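Local coordinates for protein lactoylglutathione lyase (Pseudomonas aeruginosa, PDB 4MTS) that belongs to the glyoxalase/bleomycin resistance protein/dioxygenase superfamily and binds zinc and nickel ions, at residues Gly45-Asp48 / Glu49-Ala53; Ala11-Glu14 / Ala15-Phe19. All blocks are in the same frame, centred on the assembly; numbering follows the deposited sequence. Where two conformers were deposited one is given.

Interaction 1: residues Gly45-Asp48 / Glu49-Ala53; sequences GYQD and ERAAA
Glu49 and Arg50 carry the chain round so that Asp48 O meets Ala51 N, in the loop that joins strand 39-45 to the antiparallel strand 54-60. They are the two central residues of a type I beta turn. The side chain of Glu49 runs extended away from Asp48 to a salt bridge with Arg30, and Arg2 binds its backbone O. Ala51 closes the turn: its N donates to Asp48 O at 2.9 Å, with an N-H...O angle of 150°. The donor lies above the carbonyl plane, 55° out of it. The methyl of Ala51 sits on the same oxygen, with CB 3.5 Å from Asp48 O. Ala52 adds a second, weak bond, from its N to Asp48 O at 3.1 Å. Its methyl meets the side chain of Gln47. With CG beside the backbone N (chi1 -63°) and an extended course beyond, that chain lies over Ala52, its CB and amide against the methyl. The nearest pair is Gln47 NE2 to Ala52 CB, at 3.6 Å. A water lies 2.7 Å from Gln47 O and 2.9 Å from Ala52 O, though it has more acceptors nearby than protons to give. At Ala53 a second water bridges the two limbs: it accepts from Tyr46 N and donates to Ala53 O, the latter at 3.1 Å. Ala53 also packs on Ala53 of the second subunit. Across the loop, the grip is backbone and water rather than side-chain polarity. One carbonyl oxygen holds one N-H firmly and a second weakly, and water spans the limbs where they separate. The acidic ends of Asp48 and Glu49 form salt bridges with Arg27 and Arg30 of strand 27-34, which probably balance their charge.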
loop_
_atom_site.group_PDB
_atom_site.type_symbol
_atom_site.label_atom_id
_atom_site.label_comp_id
_atom_site.label_asym_id
_atom_site.label_seq_id
_atom_site.Cartn_x
_atom_site.Cartn_y
_atom_site.Cartn_z
ATOM N N GLY A 45 -8.621 8.248 -3.684
ATOM C CA GLY A 45 -8.154 8.742 -2.406
ATOM C C GLY A 45 -9.014 9.847 -1.855
ATOM O O GLY A 45 -10.149 10.066 -2.311
ATOM N N TYR A 46 -8.491 10.500 -0.826
ATOM C CA TYR A 46 -9.245 11.520 -0.101
ATOM C C TYR A 46 -8.737 12.918 -0.325
ATOM O O TYR A 46 -9.473 13.876 -0.103
ATOM C CB TYR A 46 -9.245 11.201 1.418
ATOM C CG TYR A 46 -9.884 9.871 1.733
ATOM C CD1 TYR A 46 -11.250 9.684 1.588
ATOM C CD2 TYR A 46 -9.115 8.782 2.142
ATOM C CE1 TYR A 46 -11.851 8.463 1.891
ATOM C CE2 TYR A 46 -9.704 7.538 2.407
ATOM C CZ TYR A 46 -11.072 7.383 2.276
ATOM O OH TYR A 46 -11.686 6.175 2.534
ATOM N N GLN A 47 -7.468 13.046 -0.690
ATOM C CA GLN A 47 -6.826 14.324 -0.944
ATOM C C GLN A 47 -6.138 14.265 -2.282
ATOM O O GLN A 47 -5.871 13.181 -2.804
ATOM C CB GLN A 47 -5.788 14.639 0.146
ATOM C CG GLN A 47 -6.359 14.795 1.543
ATOM C CD GLN A 47 -5.241 14.760 2.536
ATOM O OE1 GLN A 47 -4.498 15.728 2.699
ATOM N NE2 GLN A 47 -5.048 13.610 3.163
ATOM N N ASP A 48 -5.826 15.427 -2.833
ATOM C CA ASP A 48 -5.142 15.518 -4.111
ATOM C C ASP A 48 -3.841 14.706 -4.057
ATOM O O ASP A 48 -3.191 14.646 -3.004
ATOM C CB ASP A 48 -4.828 16.998 -4.393
ATOM C CG ASP A 48 -6.015 17.854 -4.830
ATOM O OD1 ASP A 48 -7.181 17.414 -4.633
ATOM O OD2 ASP A 48 -5.781 18.964 -5.359
ATOM N N GLU A 49 -3.458 14.087 -5.182
ATOM C CA GLU A 49 -2.204 13.323 -5.247
ATOM C C GLU A 49 -0.993 14.168 -4.845
ATOM O O GLU A 49 -0.014 13.617 -4.345
ATOM C CB GLU A 49 -1.962 12.768 -6.650
ATOM C CG GLU A 49 -2.752 11.511 -6.947
ATOM C CD GLU A 49 -2.498 11.065 -8.366
ATOM O OE1 GLU A 49 -3.159 11.607 -9.282
ATOM O OE2 GLU A 49 -1.552 10.269 -8.572
ATOM N N ARG A 50 -1.039 15.501 -5.089
ATOM C CA ARG A 50 0.053 16.403 -4.729
ATOM C C ARG A 50 0.238 16.520 -3.214
ATOM O O ARG A 50 1.330 16.843 -2.755
ATOM C CB ARG A 50 -0.223 17.818 -5.295
ATOM C CG ARG A 50 0.227 17.974 -6.739
ATOM C CD ARG A 50 -0.322 19.242 -7.369
ATOM N NE ARG A 50 0.328 19.540 -8.648
ATOM C CZ ARG A 50 1.411 20.303 -8.782
ATOM N NH1 ARG A 50 1.979 20.854 -7.716
ATOM N NH2 ARG A 50 1.933 20.518 -9.982
ATOM N N ALA A 51 -0.832 16.267 -2.455
ATOM C CA ALA A 51 -0.912 16.449 -1.007
ATOM C C ALA A 51 -0.774 15.171 -0.174
ATOM O O ALA A 51 -0.450 15.245 1.032
ATOM C CB ALA A 51 -2.234 17.118 -0.672
ATOM N N ALA A 52 -1.104 14.005 -0.764
ATOM C CA ALA A 52 -1.104 12.797 0.043
ATOM C C ALA A 52 -0.971 11.565 -0.800
ATOM O O ALA A 52 -1.235 11.600 -2.015
ATOM C CB ALA A 52 -2.415 12.716 0.829
ATOM N N ALA A 53 -0.633 10.455 -0.124
ATOM C CA ALA A 53 -0.543 9.148 -0.782
ATOM C C ALA A 53 -1.930 8.700 -1.209
ATOM O O ALA A 53 -2.930 8.930 -0.513
ATOM C CB ALA A 53 0.060 8.115 0.156
HETATM O O HOH W 1 -5.660 10.463 -0.442
HETATM O O HOH W 2 -4.107 11.201 -2.502
#

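Interaction 2: residues Ala11-Glu14 / Ala15-Phe19; sequences ADLE and AALEF
Glu14 and Glu18 meet one turn apart on the first helix, where Glu18 N donates to Glu14 O at 3.0 Å. The CG of Glu18 lies over the same oxygen, also 3.0 Å from Glu14 O, a tight approach. In one of the two conformers of Glu14, OE2 makes a salt bridge to Arg31, and Glu18 OE1 makes one to Arg22.

Ala15 is gripped by Asp12, the N-cap residue. Ala15 N donates to Asp12 OD1 at 3.0 Å, along a nearly straight path; this is the capping bond. The N-H comes down on the carboxylate from above, 64° out of its plane.

Helix 13-23 connects strand 2-9 to strand 27-34 and lies against the four-stranded sheet, as in the beta-alpha-beta-beta-beta modules of this superfamily. At its start, with CG of Asp12 trans to the backbone N (chi1 -180°), the carboxylate lies beside the first turn and also covers the methyl of Ala15, Asp12 CG to Ala15 CB being 3.5 Å. The main chain of Asp12 opens the helical bonding, its O taking the N-H of Ala16.

Leu13 marks the side that faces the sheet. Its O accepts from Leu17 N at 2.9 Å, almost linear at the hydrogen (176°). The two leucine side chains cross at a slant, with Leu13 CG 4.0 Å from Leu17 CD1. Beneath them lie Ala42 of strand 39-45 and Leu57 of strand 54-60, both touched by Leu13 and Leu17 alike.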
loop_
_atom_site.group_PDB
_atom_site.type_symbol
_atom_site.label_atom_id
_atom_site.label_comp_id
_atom_site.label_asym_id
_atom_site.label_seq_id
_atom_site.Cartn_x
_atom_site.Cartn_y
_atom_site.Cartn_z
ATOM N N ALA A 11 -9.443 -7.330 -11.029
ATOM C CA ALA A 11 -10.035 -8.090 -12.133
ATOM C C ALA A 11 -11.053 -7.247 -12.896
ATOM O O ALA A 11 -11.187 -7.393 -14.106
ATOM C CB ALA A 11 -10.676 -9.375 -11.612
ATOM N N ASP A 12 -11.794 -6.395 -12.188
ATOM C CA ASP A 12 -12.860 -5.580 -12.776
ATOM C C ASP A 12 -12.698 -4.202 -12.188
ATOM O O ASP A 12 -12.935 -4.010 -10.997
ATOM C CB ASP A 12 -14.205 -6.193 -12.355
ATOM C CG ASP A 12 -15.432 -5.483 -12.880
ATOM O OD1 ASP A 12 -15.350 -4.253 -13.131
ATOM O OD2 ASP A 12 -16.514 -6.094 -12.851
ATOM N N LEU A 13 -12.276 -3.246 -13.016
ATOM C CA LEU A 13 -11.973 -1.925 -12.506
ATOM C C LEU A 13 -13.226 -1.191 -12.056
ATOM O O LEU A 13 -13.198 -0.519 -11.050
ATOM C CB LEU A 13 -11.127 -1.110 -13.498
ATOM C CG LEU A 13 -10.814 0.335 -13.053
ATOM C CD1 LEU A 13 -9.818 0.363 -11.875
ATOM C CD2 LEU A 13 -10.299 1.147 -14.173
ATOM N N GLU A 14 -14.333 -1.338 -12.797
ATOM C CA GLU A 14 -15.578 -0.660 -12.399
ATOM C C GLU A 14 -16.081 -1.185 -11.086
ATOM O O GLU A 14 -16.477 -0.377 -10.265
ATOM C CB GLU A 14 -16.680 -0.726 -13.466
ATOM C CG GLU A 14 -16.417 0.215 -14.627
ATOM C CD GLU A 14 -15.099 -0.047 -15.315
ATOM O OE1 GLU A 14 -14.876 -1.209 -15.735
ATOM O OE2 GLU A 14 -14.234 0.860 -15.285
ATOM N N ALA A 15 -15.998 -2.506 -10.841
ATOM C CA ALA A 15 -16.433 -3.098 -9.554
ATOM C C ALA A 15 -15.542 -2.560 -8.414
ATOM O O ALA A 15 -16.051 -2.170 -7.337
ATOM C CB ALA A 15 -16.325 -4.622 -9.612
ATOM N N ALA A 16 -14.224 -2.491 -8.671
ATOM C CA ALA A 16 -13.262 -1.951 -7.708
ATOM C C ALA A 16 -13.584 -0.498 -7.358
ATOM O O ALA A 16 -13.734 -0.174 -6.186
ATOM C CB ALA A 16 -11.835 -2.075 -8.257
ATOM N N LEU A 17 -13.711 0.392 -8.376
ATOM C CA LEU A 17 -14.029 1.802 -8.162
ATOM C C LEU A 17 -15.342 1.991 -7.390
ATOM O O LEU A 17 -15.433 2.871 -6.538
ATOM C CB LEU A 17 -14.091 2.553 -9.525
ATOM C CG LEU A 17 -12.706 2.758 -10.197
ATOM C CD1 LEU A 17 -12.851 3.409 -11.576
ATOM C CD2 LEU A 17 -11.776 3.625 -9.353
ATOM N N GLU A 18 -16.333 1.155 -7.667
ATOM C CA GLU A 18 -17.616 1.259 -6.962
ATOM C C GLU A 18 -17.384 1.033 -5.462
ATOM O O GLU A 18 -17.913 1.778 -4.660
ATOM C CB GLU A 18 -18.602 0.220 -7.497
ATOM C CG GLU A 18 -19.050 0.486 -8.928
ATOM C CD GLU A 18 -19.549 1.902 -9.147
ATOM O OE1 GLU A 18 -20.534 2.291 -8.482
ATOM O OE2 GLU A 18 -18.893 2.653 -9.902
ATOM N N PHE A 19 -16.574 0.038 -5.104
ATOM C CA PHE A 19 -16.261 -0.204 -3.682
ATOM C C PHE A 19 -15.558 0.994 -3.067
ATOM O O PHE A 19 -15.987 1.471 -2.021
ATOM C CB PHE A 19 -15.405 -1.466 -3.529
ATOM C CG PHE A 19 -14.894 -1.702 -2.124
ATOM C CD1 PHE A 19 -15.694 -2.330 -1.169
ATOM C CD2 PHE A 19 -13.606 -1.327 -1.763
ATOM C CE1 PHE A 19 -15.222 -2.543 0.136
ATOM C CE2 PHE A 19 -13.139 -1.532 -0.456
ATOM C CZ PHE A 19 -13.947 -2.137 0.486
#

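Both contacts are local and belong to the same four-stranded half of the chain. Interaction 2 comes first in sequence, on the helix that covers the sheet. Interaction 1 is the loop between two strands of that sheet. Their centres are about 20 Å apart and their nearest atoms about 8 Å, without touching. Interaction 1 is a surface contact, held by backbone bonds and water, and its Tyr46 and Ala53 pack on the second subunit. Interaction 2 is partly buried, with no other chain of the assembly touching it. It joins a polar cap at the helix start to a leucine face on the sheet. Acidic side chains of both pair with arginines of strand 27-34.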